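Local coordinates for Rbsd/fucu transport protein family protein (Streptococcus pneumoniae, PDB 4A34) that binds beta-L-fucopyranose and, as a fucose mutarotase of the RbsD/FucU family, probably speeds the interconversion of the alpha and beta anomers of L-fucose, at residues L17-H22 / K117-V122; A31-A36 / E113-A118; S56-M61 / E94-D99; M61-D64 / S69-Q72; G87-M92 / A131-K136. One frame throughout, in Å; residues are numbered along the deposited sequence.

Interaction 1: L17-H22 / K117-V122; sequences LMEMGH and KAYAIV. With FUL (beta-L-fucopyranose), chain B.
Tyr119 swings its ring out with CG anti to the backbone N (chi1 -174°), and Glu19, with chi1 at 64° and an extended chain beyond CG, sends its carboxylate across to meet the phenol. The two side chains cross at about a right angle. Tyr119 OH donates to Glu19 OE2 at 2.6 Å, reaching that oxygen from above the carboxylate plane, while OE2 itself lies at the edge of the ring. Nearer the backbone, Met20 packs obliquely against the same ring: its CG is 3.5 Å from Tyr119 CD2, and SD sits 5.5 Å from the ring centroid in a slanting Met-aromatic contact.

Met20 is where the chain leaves helix 11-19, and two residues on His22 enters a fucose pocket. His22 ND1 donates to O5, the ring oxygen of the sugar, over 2.6 Å in a nearly straight bond, and Asp64 of the same chain holds His22 NE2. Asp30, Tyr112, Tyr130 and Asn132 of a neighbouring subunit also bind this sugar, so the site spans a subunit boundary.

Glu19 OE1 pairs with Lys15, which leaves its buried carboxylate gripped at both oxygens, by a lysine and a phenol, an arrangement consistent with a stabilised negative charge.

Interaction 2: A31-A36 / E113-A118; sequences ANYPSA and ERSKKA. With FUL (beta-L-fucopyranose), chain C.
The fucose pocket of this subunit is walled in part by segment 31-36, and its Tyr33 ties that wall to the end of helix 108-116. Tyr33 OH donates to Ser115 OG at 2.7 Å, with the serine oxygen lying at the edge of the ring near its plane. Ser115 turns its hydroxyl between its own backbone N and carbonyl carbon (chi1 86°), and OG is also hydrogen-bonded to Tyr112 O one turn back.

At another point on its edge the Tyr33 ring meets the sugar, CD1 lying 3.4 Å from O2 of the fucose. Pro34 covers one face of the ring, its CD 3.3 Å above the plane and offset toward the rim, and the same CD is 3.7 Å from O1 of the sugar. Pro34 is both the centre of an inverse gamma turn and the N-cap residue of helix 35-38. Asn32 touches the ligand through CB, 3.8 Å from O4, while its OD1 accepts from Val140 N of a neighbouring subunit.

Helix 35-38 packs beside the contact, Cys38 touching both Tyr33 and Ser115. Strands 25-29 and 120-124 lie under Ser115 through Val27 and Ile121, and Met74 of strand 71-74 touches Tyr33.

Interaction 3: S56-M61 / E94-D99; sequences SILYLM and EGHGTD
Leu58 and the imidazole of His96 make the heart of this contact. Leu58 CB stands over the centre of one ring face, 3.7 Å from the centroid and only 9° off the ring normal, a well-centred CH-pi contact. One branch of the leucine follows it onto the ring: CD1 lies 3.8 Å from His96 CD2. On the same side of the ring, displaced past CE1, the backbone N of Tyr59 lies 3.7 Å from His96 CE1 in an oblique approach, and Tyr59 CB is 4.2 Å from that carbon. The phenol end of Tyr59 leads away from the histidine and meets His4 of a neighbouring subunit, their ring planes at about 40°.

Two things place the imidazole. The first torsion of His96 sets CG anti to its carbonyl carbon (chi1 -80°), which carries the ring from the loop toward the helix. Then NE2 is hydrogen-bonded to Asp55 OD1, earlier on the same helix 50-60, fixing the rotation of the ring. Gly95 and Gly97 flank His96 in sequence, both at positive phi. Farther along, Thr98 touches Leu63 in the stretch following helix 50-60.

The imidazole thus serves two kinds of partner, a face for aliphatic carbon and NE2 for a carboxylate; the nearby aspartate would tend to favour a protonated ring.

Interaction 4: M61-D64 / S69-Q72; sequences MPLD and SSIQ
Leu63 meets Ser70 and Ile71 where the chain, having left helix 50-60 at Met61, comes back toward strand 71-74. Met61 and Pro62 lead into the contact, and both also touch a neighbouring subunit, Met61 on its Leu2 and Pro62 on its Lys3.

Leu63 points at the second segment. Its CB lies 3.5 Å from Ser70 OG, and CD1 goes on to CD1 of Ile71 at 3.3 Å, with Ile71 CG1 3.8 Å from the same methyl. These two side chains cross at about a right angle, methyl against methyl. For Ile71 it is the CG1 branch that serves, set anti to the carbonyl carbon (chi1 -65°), so that CD1 extends toward the leucine.

Asp64 takes part through its backbone: its O is 3.5 Å from Ser70 CB, and its CA is the nearest across the segments to that of Ser70. Beyond the direct contact, Gln72 folds back on Ser69 and donates from NE2 to Ser69 OG at 2.8 Å, with the oxygen in the plane of the amide.

Backbone bonds from Asp64 to Lys136 and from Gln72 to Ile134 join both ends of the loop to strand 133-136. The arrangement is a short connection from helix 50-60 into strand 71-74, bound at both ends to an inner strand of the mixed sheet, and through Asp64 OD1, which also takes the backbone N of Tyr66, it supplies the second-shell partner of the fucose-binding His22.

Interaction 5: G87-M92 / A131-K136; sequences GTYRQM and ANIILK. With FUL (beta-L-fucopyranose), chain C.
One polar bond leads across this contact, from the phenol of Tyr89 to the backbone of Ala131. Tyr89 OH donates to Ala131 O at 2.6 Å, in the carbonyl plane and on a lone pair, with a C=O...donor angle of 127°. The acceptor lies at the edge of the tyrosine ring near its plane.

The apolar part is laid over the ring. Ile133 CD1 stands above the centre of one face, 3.5 Å from the centroid and 4° off the normal, a CH-pi contact made with the methyl at the end of the side chain. Tyr89 and Ile133 approach from opposite directions, one from helix 85-93 and the other from strand 133-136. With CG1 of the isoleucine anti to the carbonyl carbon (chi1 -47°), that branch carries CD1 out over the ring. Ala131 CB adds a lighter touch, 4.4 Å from Tyr89 CZ. Leu54 of helix 50-60 packs on both Tyr89 and Ile133, with Ile50 also against the ring.

Ligand binding comes from the residue between. Asn132 turns away from the helix, and its ND2 donates to O2 of fucose at 2.9 Å, while OD1 accepts from Asp30 N, which holds the amide in place. Asp30, Tyr112 and Tyr130 of the same chain bind this sugar too, joined by His22 of a neighbouring subunit.

Helix and pocket therefore meet on consecutive residues: the phenol anchors the carbonyl of Ala131, directly before the asparagine that grips the sugar, which is consistent with a second-shell role in positioning Asn132.

How the interactions relate
From the N terminus, helix 11-19 opens interaction 1, which closes a long loop on strand 120-124. Within it, interaction 2 runs from segment 31-36 to the end of helix 108-116, finishing on the same stretch as interaction 1 and sharing Lys117 and Ala118. Nested inside both, interaction 3 opens on helix 50-60 and closes on the loop 94-99 after helix 85-93, while interaction 4 starts at the shared Met61, just past the helix, and closes early on strand 71-74. Interaction 5, from helix 85-93, crosses interactions 1, 2 and 3 to reach strand 133-136, the sheet neighbour of 71-74. Interactions 2 and 5 meet at one fucose, while His22 to Asp64 joins interactions 1 and 4.

Interaction 1: L17-H22 / K117-V122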
# COMPACT_ATOMS: atom_id res chain seq x y z
N LEU I 17 4.20 10.33 20.94
CA LEU I 17 4.89 11.07 22.00
C LEU I 17 6.33 10.57 22.15
O LEU I 17 7.25 11.36 22.36
CB LEU I 17 4.17 10.93 23.34
CG LEU I 17 2.87 11.70 23.58
CD1 LEU I 17 2.39 11.46 25.00
CD2 LEU I 17 3.02 13.19 23.32
N MET I 18 6.49 9.25 22.02
CA MET I 18 7.80 8.61 22.13
C MET I 18 8.73 8.95 20.97
O MET I 18 9.90 9.28 21.19
CB MET I 18 7.62 7.09 22.24
CG MET I 18 7.16 6.61 23.60
SD MET I 18 8.55 6.71 24.75
CE MET I 18 9.23 5.06 24.58
N GLU I 19 8.22 8.86 19.74
CA GLU I 19 9.06 9.08 18.56
C GLU I 19 9.32 10.56 18.28
O GLU I 19 10.15 10.90 17.44
CB GLU I 19 8.50 8.36 17.33
CG GLU I 19 7.17 8.85 16.86
CD GLU I 19 6.43 7.86 15.96
OE1 GLU I 19 6.60 6.63 16.12
OE2 GLU I 19 5.66 8.33 15.10
N MET I 20 8.62 11.43 18.99
CA MET I 20 8.91 12.87 18.95
C MET I 20 10.26 13.15 19.61
O MET I 20 10.60 12.57 20.64
CB MET I 20 7.81 13.68 19.64
CG MET I 20 6.66 14.07 18.72
SD MET I 20 5.34 14.98 19.56
CE MET I 20 4.02 13.80 19.59
N GLY I 21 11.03 14.03 19.00
CA GLY I 21 12.27 14.52 19.59
C GLY I 21 12.15 15.99 19.92
O GLY I 21 11.07 16.59 19.79
N HIS I 22 13.27 16.57 20.34
CA HIS I 22 13.39 17.99 20.69
C HIS I 22 12.99 18.90 19.53
O HIS I 22 13.46 18.72 18.40
CB HIS I 22 14.84 18.28 21.09
CG HIS I 22 15.09 19.69 21.54
ND1 HIS I 22 16.33 20.29 21.43
CD2 HIS I 22 14.27 20.61 22.11
CE1 HIS I 22 16.26 21.52 21.91
NE2 HIS I 22 15.02 21.74 22.32
N LYS I 117 2.38 22.11 10.27
CA LYS I 117 3.81 21.83 10.41
C LYS I 117 4.11 21.05 11.68
O LYS I 117 5.26 20.68 11.92
CB LYS I 117 4.62 23.13 10.39
CG LYS I 117 5.21 23.49 9.03
CD LYS I 117 4.57 24.73 8.40
CE LYS I 117 5.28 26.02 8.82
NZ LYS I 117 4.58 27.23 8.29
N ALA I 118 3.09 20.80 12.49
CA ALA I 118 3.27 20.04 13.72
C ALA I 118 3.42 18.57 13.38
O ALA I 118 2.95 18.12 12.32
CB ALA I 118 2.12 20.26 14.67
N TYR I 119 4.08 17.82 14.26
CA TYR I 119 4.30 16.40 14.04
C TYR I 119 2.99 15.64 14.05
O TYR I 119 2.79 14.74 13.25
CB TYR I 119 5.27 15.82 15.06
CG TYR I 119 5.66 14.39 14.77
CD1 TYR I 119 6.42 14.06 13.65
CD2 TYR I 119 5.26 13.36 15.61
CE1 TYR I 119 6.78 12.74 13.38
CE2 TYR I 119 5.62 12.04 15.35
CZ TYR I 119 6.38 11.74 14.24
OH TYR I 119 6.73 10.43 13.99
N ALA I 120 2.09 16.02 14.95
CA ALA I 120 0.80 15.37 15.02
C ALA I 120 -0.28 16.26 15.63
O ALA I 120 -0.01 17.14 16.48
CB ALA I 120 0.89 14.07 15.81
N ILE I 121 -1.50 16.03 15.17
CA ILE I 121 -2.66 16.61 15.80
C ILE I 121 -3.47 15.47 16.39
O ILE I 121 -3.72 14.45 15.73
CB ILE I 121 -3.52 17.41 14.79
CG1 ILE I 121 -2.67 18.51 14.12
CG2 ILE I 121 -4.78 17.95 15.48
CD1 ILE I 121 -3.43 19.41 13.16
N VAL I 122 -3.85 15.63 17.66
CA VAL I 122 -4.84 14.75 18.28
C VAL I 122 -6.21 15.44 18.37
O VAL I 122 -6.34 16.50 18.97
CB VAL I 122 -4.36 14.19 19.66
CG1 VAL I 122 -3.57 15.20 20.42
CG2 VAL I 122 -5.53 13.69 20.49
C1 FUL B . 18.90 18.34 19.68
C2 FUL B . 19.37 17.09 20.44
O2 FUL B . 19.65 16.08 19.51
C3 FUL B . 20.64 17.45 21.21
O3 FUL B . 21.11 16.40 22.02
C4 FUL B . 20.37 18.67 22.09
O4 FUL B . 19.39 18.32 23.02
C5 FUL B . 19.85 19.82 21.23
C6 FUL B . 19.63 21.08 22.05
O5 FUL B . 18.65 19.39 20.61
O1 FUL B . 17.76 18.08 18.90

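Interaction 2: A31-A36 / E113-A118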
# COMPACT_ATOMS: atom_id res chain seq x y z
N ALA I 31 -12.95 19.61 19.63
CA ALA I 31 -13.93 18.91 18.79
C ALA I 31 -14.29 19.65 17.52
O ALA I 31 -14.59 19.03 16.51
CB ALA I 31 -15.18 18.60 19.59
N ASN I 32 -14.27 20.98 17.58
CA ASN I 32 -14.67 21.82 16.45
C ASN I 32 -13.52 22.09 15.48
O ASN I 32 -13.73 22.64 14.40
CB ASN I 32 -15.24 23.14 16.96
CG ASN I 32 -16.60 22.98 17.59
OD1 ASN I 32 -17.62 22.89 16.89
ND2 ASN I 32 -16.64 22.96 18.92
N TYR I 33 -12.31 21.70 15.88
CA TYR I 33 -11.11 22.00 15.10
C TYR I 33 -11.04 21.21 13.78
O TYR I 33 -11.59 20.11 13.69
CB TYR I 33 -9.86 21.77 15.97
CG TYR I 33 -8.61 22.32 15.34
CD1 TYR I 33 -8.31 23.68 15.44
CD2 TYR I 33 -7.75 21.50 14.62
CE1 TYR I 33 -7.18 24.20 14.83
CE2 TYR I 33 -6.62 22.01 14.00
CZ TYR I 33 -6.34 23.35 14.11
OH TYR I 33 -5.21 23.85 13.50
N PRO I 34 -10.40 21.78 12.73
CA PRO I 34 -10.19 21.02 11.49
C PRO I 34 -9.01 20.03 11.56
O PRO I 34 -8.10 20.08 10.73
CB PRO I 34 -9.92 22.11 10.45
CG PRO I 34 -9.41 23.26 11.24
CD PRO I 34 -10.12 23.22 12.53
N SER I 35 -9.05 19.13 12.54
CA SER I 35 -7.91 18.25 12.83
C SER I 35 -7.53 17.43 11.63
O SER I 35 -6.37 17.41 11.23
CB SER I 35 -8.23 17.33 14.01
OG SER I 35 -9.13 17.95 14.90
N ALA I 36 -8.52 16.76 11.04
CA ALA I 36 -8.27 15.80 9.96
C ALA I 36 -7.68 16.45 8.71
O ALA I 36 -6.79 15.89 8.08
CB ALA I 36 -9.53 15.03 9.64
N GLU I 113 -1.90 27.19 10.20
CA GLU I 113 -0.64 26.96 9.50
C GLU I 113 0.44 26.29 10.37
O GLU I 113 1.12 25.37 9.91
CB GLU I 113 -0.14 28.25 8.85
CG GLU I 113 -1.08 28.85 7.77
CD GLU I 113 -1.34 27.91 6.59
OE1 GLU I 113 -0.40 27.20 6.17
OE2 GLU I 113 -2.49 27.88 6.10
N ARG I 114 0.60 26.72 11.61
CA ARG I 114 1.56 26.04 12.49
C ARG I 114 1.14 24.59 12.78
O ARG I 114 2.00 23.70 12.87
CB ARG I 114 1.83 26.82 13.79
CG ARG I 114 3.26 26.61 14.28
CD ARG I 114 3.36 26.66 15.79
NE ARG I 114 3.84 27.94 16.30
CZ ARG I 114 4.89 28.09 17.10
NH1 ARG I 114 5.58 27.04 17.50
NH2 ARG I 114 5.24 29.30 17.51
N SER I 115 -0.16 24.35 12.90
CA SER I 115 -0.68 22.99 13.10
C SER I 115 -0.39 22.04 11.92
O SER I 115 -0.31 20.83 12.12
CB SER I 115 -2.17 23.02 13.43
OG SER I 115 -2.96 23.02 12.26
N LYS I 116 -0.24 22.59 10.72
CA LYS I 116 0.09 21.78 9.54
C LYS I 116 1.55 21.34 9.57
O LYS I 116 1.91 20.32 8.98
CB LYS I 116 -0.20 22.55 8.25
CG LYS I 116 -1.65 22.93 8.05
CD LYS I 116 -1.88 23.59 6.69
CE LYS I 116 -3.35 23.91 6.50
NZ LYS I 116 -3.56 24.94 5.46
N LYS I 117 2.38 22.11 10.27
CA LYS I 117 3.81 21.83 10.41
C LYS I 117 4.11 21.05 11.68
O LYS I 117 5.26 20.68 11.92
CB LYS I 117 4.62 23.13 10.39
CG LYS I 117 5.21 23.49 9.03
CD LYS I 117 4.57 24.73 8.40
CE LYS I 117 5.28 26.02 8.82
NZ LYS I 117 4.58 27.23 8.29
N ALA I 118 3.09 20.80 12.49
CA ALA I 118 3.27 20.04 13.72
C ALA I 118 3.42 18.57 13.38
O ALA I 118 2.95 18.12 12.32
CB ALA I 118 2.12 20.26 14.67
C1 FUL C . -12.07 26.78 15.38
C2 FUL C . -12.22 25.85 16.58
O2 FUL C . -11.08 25.05 16.79
C3 FUL C . -12.44 26.73 17.82
O3 FUL C . -12.66 25.95 18.96
C4 FUL C . -13.62 27.65 17.60
O4 FUL C . -14.77 26.86 17.41
C5 FUL C . -13.37 28.48 16.34
C6 FUL C . -14.48 29.50 16.12
O5 FUL C . -13.24 27.58 15.25
O1 FUL C . -11.85 26.07 14.18

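Interaction 3: S56-M61 / E94-D99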
# COMPACT_ATOMS: atom_id res chain seq x y z
N SER I 56 -1.57 14.57 31.49
CA SER I 56 -0.86 13.32 31.20
C SER I 56 0.34 13.56 30.30
O SER I 56 1.40 12.97 30.50
CB SER I 56 -1.81 12.31 30.55
OG SER I 56 -2.90 12.00 31.40
N ILE I 57 0.16 14.42 29.30
CA ILE I 57 1.22 14.74 28.36
C ILE I 57 2.33 15.54 29.05
O ILE I 57 3.51 15.24 28.85
CB ILE I 57 0.66 15.46 27.09
CG1 ILE I 57 -0.22 14.49 26.29
CG2 ILE I 57 1.78 16.01 26.22
CD1 ILE I 57 -0.81 15.04 25.03
N LEU I 58 1.95 16.52 29.87
CA LEU I 58 2.94 17.31 30.63
C LEU I 58 3.75 16.46 31.61
O LEU I 58 4.94 16.71 31.84
CB LEU I 58 2.28 18.49 31.35
CG LEU I 58 1.73 19.63 30.48
CD1 LEU I 58 1.02 20.64 31.33
CD2 LEU I 58 2.82 20.31 29.66
N TYR I 59 3.10 15.43 32.16
CA TYR I 59 3.74 14.44 33.02
C TYR I 59 4.89 13.70 32.33
O TYR I 59 5.93 13.45 32.95
CB TYR I 59 2.69 13.44 33.52
CG TYR I 59 3.21 12.41 34.49
CD1 TYR I 59 3.71 12.78 35.74
CD2 TYR I 59 3.17 11.04 34.17
CE1 TYR I 59 4.18 11.83 36.64
CE2 TYR I 59 3.64 10.07 35.07
CZ TYR I 59 4.14 10.48 36.30
OH TYR I 59 4.60 9.55 37.20
N LEU I 60 4.70 13.36 31.06
CA LEU I 60 5.67 12.53 30.33
C LEU I 60 6.62 13.31 29.44
O LEU I 60 7.76 12.89 29.22
CB LEU I 60 4.94 11.48 29.49
CG LEU I 60 4.03 10.44 30.15
CD1 LEU I 60 3.47 9.50 29.09
CD2 LEU I 60 4.72 9.64 31.24
N MET I 61 6.16 14.45 28.93
CA MET I 61 6.90 15.20 27.91
C MET I 61 7.30 16.61 28.35
O MET I 61 6.45 17.46 28.56
CB MET I 61 6.07 15.25 26.62
CG MET I 61 6.78 15.86 25.42
SD MET I 61 5.64 16.24 24.08
CE MET I 61 4.93 17.79 24.64
N GLU I 94 1.40 25.69 34.96
CA GLU I 94 2.12 26.00 36.19
C GLU I 94 1.77 24.85 37.13
O GLU I 94 0.62 24.40 37.15
CB GLU I 94 1.67 27.36 36.74
CG GLU I 94 2.56 27.97 37.84
CD GLU I 94 2.23 29.44 38.14
OE1 GLU I 94 2.77 30.33 37.44
OE2 GLU I 94 1.42 29.71 39.06
N GLY I 95 2.74 24.34 37.88
CA GLY I 95 2.50 23.13 38.69
C GLY I 95 3.18 21.90 38.12
O GLY I 95 3.56 21.00 38.87
N HIS I 96 3.32 21.85 36.80
CA HIS I 96 4.27 20.93 36.15
C HIS I 96 5.63 21.63 35.98
O HIS I 96 6.59 21.05 35.45
CB HIS I 96 3.73 20.44 34.80
CG HIS I 96 2.73 19.32 34.91
ND1 HIS I 96 3.10 18.01 35.08
CD2 HIS I 96 1.38 19.33 34.85
CE1 HIS I 96 2.02 17.25 35.14
NE2 HIS I 96 0.96 18.03 35.01
N GLY I 97 5.68 22.88 36.42
CA GLY I 97 6.93 23.64 36.49
C GLY I 97 7.23 24.51 35.28
O GLY I 97 8.39 24.83 35.02
N THR I 98 6.19 24.91 34.55
CA THR I 98 6.39 25.76 33.37
C THR I 98 5.91 27.20 33.62
O THR I 98 4.75 27.43 33.99
CB THR I 98 5.74 25.13 32.09
OG1 THR I 98 6.39 23.89 31.80
CG2 THR I 98 5.91 26.04 30.89
N ASP I 99 6.83 28.15 33.45
CA ASP I 99 6.54 29.58 33.52
C ASP I 99 5.45 29.91 32.51
O ASP I 99 5.59 29.59 31.32
CB ASP I 99 7.81 30.38 33.20
CG ASP I 99 7.72 31.86 33.59
OD1 ASP I 99 6.60 32.41 33.74
OD2 ASP I 99 8.79 32.49 33.73

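Interaction 4: M61-D64 / S69-Q72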
# COMPACT_ATOMS: atom_id res chain seq x y z
N MET I 61 6.16 14.45 28.93
CA MET I 61 6.90 15.20 27.91
C MET I 61 7.30 16.61 28.35
O MET I 61 6.45 17.46 28.56
CB MET I 61 6.07 15.25 26.62
CG MET I 61 6.78 15.86 25.42
SD MET I 61 5.64 16.24 24.08
CE MET I 61 4.93 17.79 24.64
N PRO I 62 8.62 16.87 28.47
CA PRO I 62 9.12 18.18 28.85
C PRO I 62 8.90 19.20 27.74
O PRO I 62 8.86 18.83 26.56
CB PRO I 62 10.62 17.95 29.02
CG PRO I 62 10.78 16.49 29.17
CD PRO I 62 9.72 15.91 28.31
N LEU I 63 8.76 20.46 28.12
CA LEU I 63 8.54 21.50 27.12
C LEU I 63 9.86 22.14 26.73
O LEU I 63 10.81 22.19 27.52
CB LEU I 63 7.54 22.54 27.62
CG LEU I 63 6.08 22.06 27.72
CD1 LEU I 63 5.24 23.06 28.47
CD2 LEU I 63 5.44 21.77 26.35
N ASP I 64 9.91 22.60 25.49
CA ASP I 64 11.12 23.17 24.91
C ASP I 64 11.53 24.49 25.57
O ASP I 64 10.84 25.50 25.46
CB ASP I 64 10.92 23.36 23.40
CG ASP I 64 12.23 23.48 22.65
OD1 ASP I 64 13.31 23.48 23.28
OD2 ASP I 64 12.17 23.56 21.40
N SER I 69 8.38 30.76 23.25
CA SER I 69 7.06 30.16 23.38
C SER I 69 7.05 28.67 23.07
O SER I 69 7.28 28.25 21.92
CB SER I 69 6.05 30.89 22.49
OG SER I 69 4.73 30.45 22.76
N SER I 70 6.79 27.86 24.10
CA SER I 70 6.66 26.43 23.93
C SER I 70 5.19 26.02 23.89
O SER I 70 4.87 24.87 23.57
CB SER I 70 7.41 25.68 25.04
OG SER I 70 6.65 25.68 26.23
N ILE I 71 4.31 26.96 24.22
CA ILE I 71 2.86 26.72 24.26
C ILE I 71 2.10 27.84 23.53
O ILE I 71 2.41 29.02 23.70
CB ILE I 71 2.35 26.58 25.72
CG1 ILE I 71 2.95 25.34 26.39
CG2 ILE I 71 0.83 26.52 25.79
CD1 ILE I 71 3.06 25.45 27.88
N GLN I 72 1.14 27.47 22.70
CA GLN I 72 0.32 28.45 21.99
C GLN I 72 -1.16 28.15 22.13
O GLN I 72 -1.57 27.00 22.04
CB GLN I 72 0.66 28.50 20.49
CG GLN I 72 2.02 29.09 20.15
CD GLN I 72 3.11 28.05 20.21
OE1 GLN I 72 3.08 27.04 19.50
NE2 GLN I 72 4.09 28.29 21.08

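Interaction 5: G87-M92 / A131-K136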
# COMPACT_ATOMS: atom_id res chain seq x y z
N GLY I 87 -7.96 29.37 31.97
CA GLY I 87 -7.58 29.33 33.39
C GLY I 87 -7.19 27.92 33.81
O GLY I 87 -6.11 27.70 34.38
N THR I 88 -8.07 26.97 33.50
CA THR I 88 -7.83 25.55 33.72
C THR I 88 -6.48 25.10 33.15
O THR I 88 -5.72 24.39 33.83
CB THR I 88 -8.96 24.70 33.09
OG1 THR I 88 -10.21 25.39 33.22
CG2 THR I 88 -9.04 23.35 33.75
N TYR I 89 -6.20 25.52 31.91
CA TYR I 89 -4.91 25.23 31.27
C TYR I 89 -3.76 25.88 32.01
O TYR I 89 -2.72 25.25 32.22
CB TYR I 89 -4.89 25.72 29.81
CG TYR I 89 -5.79 24.98 28.85
CD1 TYR I 89 -6.24 23.69 29.11
CD2 TYR I 89 -6.19 25.59 27.67
CE1 TYR I 89 -7.07 23.03 28.21
CE2 TYR I 89 -7.01 24.93 26.77
CZ TYR I 89 -7.45 23.66 27.05
OH TYR I 89 -8.26 23.03 26.16
N ARG I 90 -3.94 27.15 32.37
CA ARG I 90 -2.90 27.92 33.06
C ARG I 90 -2.56 27.31 34.42
O ARG I 90 -1.38 27.14 34.75
CB ARG I 90 -3.27 29.41 33.15
CG ARG I 90 -2.93 30.19 31.88
CD ARG I 90 -3.06 31.69 32.06
NE ARG I 90 -4.46 32.10 32.08
CZ ARG I 90 -5.09 32.66 31.06
NH1 ARG I 90 -4.45 32.90 29.91
NH2 ARG I 90 -6.38 32.98 31.18
N GLN I 91 -3.60 26.95 35.18
CA GLN I 91 -3.47 26.18 36.43
C GLN I 91 -2.64 24.90 36.25
O GLN I 91 -1.78 24.58 37.07
CB GLN I 91 -4.85 25.76 36.93
CG GLN I 91 -5.74 26.86 37.45
CD GLN I 91 -7.09 26.32 37.90
OE1 GLN I 91 -7.57 25.28 37.43
NE2 GLN I 91 -7.72 27.03 38.84
N MET I 92 -2.95 24.18 35.18
CA MET I 92 -2.33 22.90 34.85
C MET I 92 -0.85 23.11 34.53
O MET I 92 0.02 22.46 35.11
CB MET I 92 -3.06 22.30 33.65
CG MET I 92 -3.00 20.78 33.52
SD MET I 92 -4.57 19.99 33.95
CE MET I 92 -4.33 19.66 35.70
N ALA I 131 -10.01 26.07 22.38
CA ALA I 131 -9.47 25.22 23.44
C ALA I 131 -8.24 24.46 22.98
O ALA I 131 -7.73 23.58 23.68
CB ALA I 131 -10.55 24.24 23.93
N ASN I 132 -7.79 24.81 21.78
CA ASN I 132 -6.69 24.14 21.13
C ASN I 132 -5.37 24.56 21.74
O ASN I 132 -5.21 25.71 22.12
CB ASN I 132 -6.74 24.48 19.64
CG ASN I 132 -8.07 24.13 19.01
OD1 ASN I 132 -8.33 22.96 18.73
ND2 ASN I 132 -8.91 25.13 18.77
N ILE I 133 -4.41 23.64 21.84
CA ILE I 133 -3.10 23.96 22.40
C ILE I 133 -2.04 23.41 21.47
O ILE I 133 -2.26 22.39 20.83
CB ILE I 133 -2.88 23.33 23.81
CG1 ILE I 133 -4.08 23.56 24.73
CG2 ILE I 133 -1.62 23.88 24.47
CD1 ILE I 133 -3.93 22.92 26.10
N ILE I 134 -0.89 24.08 21.37
CA ILE I 134 0.28 23.49 20.72
C ILE I 134 1.41 23.41 21.72
O ILE I 134 1.76 24.40 22.36
CB ILE I 134 0.78 24.25 19.48
CG1 ILE I 134 -0.37 24.50 18.49
CG2 ILE I 134 1.91 23.48 18.80
CD1 ILE I 134 0.00 25.38 17.34
N LEU I 135 1.96 22.20 21.86
CA LEU I 135 3.04 21.93 22.80
C LEU I 135 4.27 21.55 22.00
O LEU I 135 4.17 20.80 21.03
CB LEU I 135 2.64 20.78 23.72
CG LEU I 135 1.35 20.91 24.52
CD1 LEU I 135 1.03 19.58 25.19
CD2 LEU I 135 1.47 22.02 25.57
N LYS I 136 5.42 22.08 22.41
CA LYS I 136 6.69 21.82 21.74
C LYS I 136 7.66 21.03 22.63
O LYS I 136 8.09 21.51 23.67
CB LYS I 136 7.33 23.13 21.26
CG LYS I 136 8.61 22.94 20.42
CD LYS I 136 9.42 24.23 20.32
CE LYS I 136 9.16 24.98 19.04
NZ LYS I 136 9.72 24.30 17.86
C1 FUL C . -12.07 26.78 15.38
C2 FUL C . -12.22 25.85 16.58
O2 FUL C . -11.08 25.05 16.79
C3 FUL C . -12.44 26.73 17.82
O3 FUL C . -12.66 25.95 18.96
C4 FUL C . -13.62 27.65 17.60
O4 FUL C . -14.77 26.86 17.41
C5 FUL C . -13.37 28.48 16.34
C6 FUL C . -14.48 29.50 16.12
O5 FUL C . -13.24 27.58 15.25
O1 FUL C . -11.85 26.07 14.18